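Local coordinates for RNA-binding protein (Porphyromonas gingivalis W83, PDB 7JLY) that probably binds RNA through a single RNA recognition motif and can bind calcium ions, at residues S2-G8 / I75-E81. Numbering follows the deposited sequence.
With ACT (acetate ion), chain B.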
loop_
_atom_site.group_PDB
_atom_site.type_symbol
_atom_site.label_atom_id
_atom_site.label_comp_id
_atom_site.label_asym_id
_atom_site.label_seq_id
_atom_site.Cartn_x
_atom_site.Cartn_y
_atom_site.Cartn_z
ATOM N N SER A 2 -10.260 -10.197 5.368
ATOM C CA SER A 2 -8.991 -9.481 5.257
ATOM C C SER A 2 -8.549 -9.426 3.804
ATOM O O SER A 2 -8.911 -10.300 3.016
ATOM C CB SER A 2 -7.917 -10.176 6.097
ATOM O OG SER A 2 -7.174 -9.232 6.842
ATOM N N MET A 3 -7.777 -8.406 3.442
ATOM C CA MET A 3 -7.086 -8.415 2.156
ATOM C C MET A 3 -5.735 -7.723 2.266
ATOM O O MET A 3 -5.618 -6.647 2.854
ATOM C CB MET A 3 -7.917 -7.753 1.047
ATOM C CG MET A 3 -7.159 -7.690 -0.288
ATOM S SD MET A 3 -8.172 -7.351 -1.750
ATOM C CE MET A 3 -9.284 -8.749 -1.722
ATOM N N ASN A 4 -4.725 -8.369 1.691
ATOM C CA ASN A 4 -3.383 -7.825 1.555
ATOM C C ASN A 4 -3.316 -7.047 0.248
ATOM O O ASN A 4 -3.751 -7.546 -0.794
ATOM C CB ASN A 4 -2.357 -8.963 1.573
ATOM C CG ASN A 4 -0.931 -8.496 1.882
ATOM O OD1 ASN A 4 -0.709 -7.468 2.530
ATOM N ND2 ASN A 4 0.047 -9.281 1.425
ATOM N N ILE A 5 -2.799 -5.824 0.311
ATOM C CA ILE A 5 -2.741 -4.953 -0.852
ATOM C C ILE A 5 -1.307 -4.586 -1.146
ATOM O O ILE A 5 -0.599 -4.090 -0.273
ATOM C CB ILE A 5 -3.553 -3.655 -0.644
ATOM C CG1 ILE A 5 -4.986 -3.989 -0.216
ATOM C CG2 ILE A 5 -3.549 -2.804 -1.921
ATOM C CD1 ILE A 5 -5.836 -2.776 0.057
ATOM N N TYR A 6 -0.888 -4.850 -2.380
ATOM C CA TYR A 6 0.414 -4.436 -2.880
ATOM C C TYR A 6 0.342 -2.984 -3.324
ATOM O O TYR A 6 -0.542 -2.636 -4.096
ATOM C CB TYR A 6 0.828 -5.328 -4.057
ATOM C CG TYR A 6 2.214 -5.080 -4.639
ATOM C CD1 TYR A 6 2.435 -4.051 -5.549
ATOM C CD2 TYR A 6 3.293 -5.900 -4.299
ATOM C CE1 TYR A 6 3.692 -3.832 -6.101
ATOM C CE2 TYR A 6 4.554 -5.688 -4.843
ATOM C CZ TYR A 6 4.749 -4.655 -5.747
ATOM O OH TYR A 6 5.999 -4.436 -6.297
ATOM N N VAL A 7 1.256 -2.144 -2.846
ATOM C CA VAL A 7 1.352 -0.778 -3.362
ATOM C C VAL A 7 2.779 -0.544 -3.871
ATOM O O VAL A 7 3.739 -0.717 -3.129
ATOM C CB VAL A 7 0.988 0.285 -2.292
ATOM C CG1 VAL A 7 0.756 1.644 -2.955
ATOM C CG2 VAL A 7 -0.266 -0.128 -1.509
ATOM N N GLY A 8 2.917 -0.139 -5.132
ATOM C CA GLY A 8 4.236 -0.059 -5.744
ATOM C C GLY A 8 4.401 1.133 -6.670
ATOM O O GLY A 8 3.482 1.942 -6.793
ATOM N N ILE A 75 0.925 1.638 -8.384
ATOM C CA ILE A 75 0.588 0.236 -8.551
ATOM C C ILE A 75 -0.235 -0.116 -7.327
ATOM O O ILE A 75 0.263 0.025 -6.216
ATOM C CB ILE A 75 1.817 -0.679 -8.595
ATOM C CG1 ILE A 75 2.737 -0.330 -9.772
ATOM C CG2 ILE A 75 1.368 -2.140 -8.631
ATOM C CD1 ILE A 75 4.051 -1.159 -9.793
ATOM N N VAL A 76 -1.487 -0.526 -7.507
ATOM C CA VAL A 76 -2.324 -0.932 -6.371
ATOM C C VAL A 76 -3.126 -2.163 -6.769
ATOM O O VAL A 76 -3.961 -2.111 -7.679
ATOM C CB VAL A 76 -3.300 0.184 -5.900
ATOM C CG1 VAL A 76 -4.032 -0.263 -4.652
ATOM C CG2 VAL A 76 -2.568 1.464 -5.611
ATOM N N LYS A 77 -2.874 -3.270 -6.083
ATOM C CA LYS A 77 -3.414 -4.548 -6.521
ATOM C C LYS A 77 -3.518 -5.508 -5.347
ATOM O O LYS A 77 -2.767 -5.399 -4.371
ATOM C CB LYS A 77 -2.536 -5.145 -7.636
ATOM C CG LYS A 77 -1.119 -5.517 -7.194
ATOM C CD LYS A 77 -0.259 -6.061 -8.353
ATOM C CE LYS A 77 1.210 -6.245 -7.913
ATOM N NZ LYS A 77 2.121 -6.594 -9.050
ATOM N N GLU A 78 -4.464 -6.432 -5.438
ATOM C CA GLU A 78 -4.559 -7.496 -4.451
ATOM C C GLU A 78 -3.252 -8.284 -4.417
ATOM O O GLU A 78 -2.680 -8.613 -5.464
ATOM C CB GLU A 78 -5.736 -8.424 -4.758
ATOM C CG GLU A 78 -5.793 -9.646 -3.843
ATOM C CD GLU A 78 -6.972 -10.553 -4.130
ATOM O OE1 GLU A 78 -7.757 -10.246 -5.053
ATOM O OE2 GLU A 78 -7.113 -11.581 -3.433
ATOM N N ALA A 79 -2.782 -8.576 -3.211
ATOM C CA ALA A 79 -1.581 -9.376 -3.029
ATOM C C ALA A 79 -1.908 -10.746 -2.443
ATOM O O ALA A 79 -2.935 -10.920 -1.799
ATOM C CB ALA A 79 -0.608 -8.651 -2.128
ATOM N N LEU A 80 -1.024 -11.717 -2.657
ATOM C CA LEU A 80 -1.126 -12.971 -1.923
ATOM C C LEU A 80 -1.092 -12.709 -0.417
ATOM O O LEU A 80 -0.191 -12.029 0.089
ATOM C CB LEU A 80 0.007 -13.927 -2.314
ATOM C CG LEU A 80 0.045 -15.259 -1.552
ATOM C CD1 LEU A 80 -1.272 -16.023 -1.716
ATOM C CD2 LEU A 80 1.238 -16.110 -2.007
ATOM N N GLU A 81 -2.084 -13.238 0.299
ATOM C CA GLU A 81 -2.081 -13.160 1.753
ATOM C C GLU A 81 -0.882 -13.943 2.251
ATOM O O GLU A 81 -0.694 -15.094 1.875
ATOM C CB GLU A 81 -3.371 -13.719 2.339
ATOM C CG GLU A 81 -4.620 -12.971 1.902
ATOM C CD GLU A 81 -5.071 -11.963 2.938
ATOM O OE1 GLU A 81 -6.297 -11.741 3.072
ATOM O OE2 GLU A 81 -4.197 -11.397 3.623
HETATM C C ACT B . 2.043 -9.904 -4.371
HETATM O O ACT B . 1.464 -11.017 -4.406
HETATM O OXT ACT B . 3.122 -9.847 -3.732
HETATM C CH3 ACT B . 1.444 -8.712 -5.039
HETATM O O HOH W 1 -4.858 -9.393 5.244
HETATM O O HOH W 2 -5.233 -10.642 -0.229
#
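The ammonium group of Lys-77 sits over one face of the Tyr-6 ring, a cation-pi contact with NZ 4.4 Å from the ring centroid, while acetate, probably from the crystallisation liquor, approaches the same tyrosine. In this RNA recognition motif, the 3-8 strand is central and pairs antiparallel with 75-78. Two hydrogen-bonded pairs, Tyr-6 with Lys-77 and Gly-8 with Ile-75, set the register. Tyr-6, Lys-77 and Ile-75 share the sheet face on which Phe-46 and Phe-48 meet the Tyr-6 ring. Tyr-6 belongs to RNP2, Phe-46 and Phe-48 to RNP1; as in canonical RRMs, Tyr-6 and Phe-48 probably stack on bases. Val-7 and Val-76 project from the other face, toward the helices, where Val-7 meets Leu-19 and Val-76 meets Ile-61. Residues 79-81 pass Asn-4, whose O accepts from Ala-79 N (2.8 Å) and whose ND2 donates to Leu-80 O (3.1 Å). Farther on, a water bridges Ser-2 and Glu-81, accepting from Ser-2 OG (2.8 Å) and donating to Glu-81 OE2 (2.7 Å).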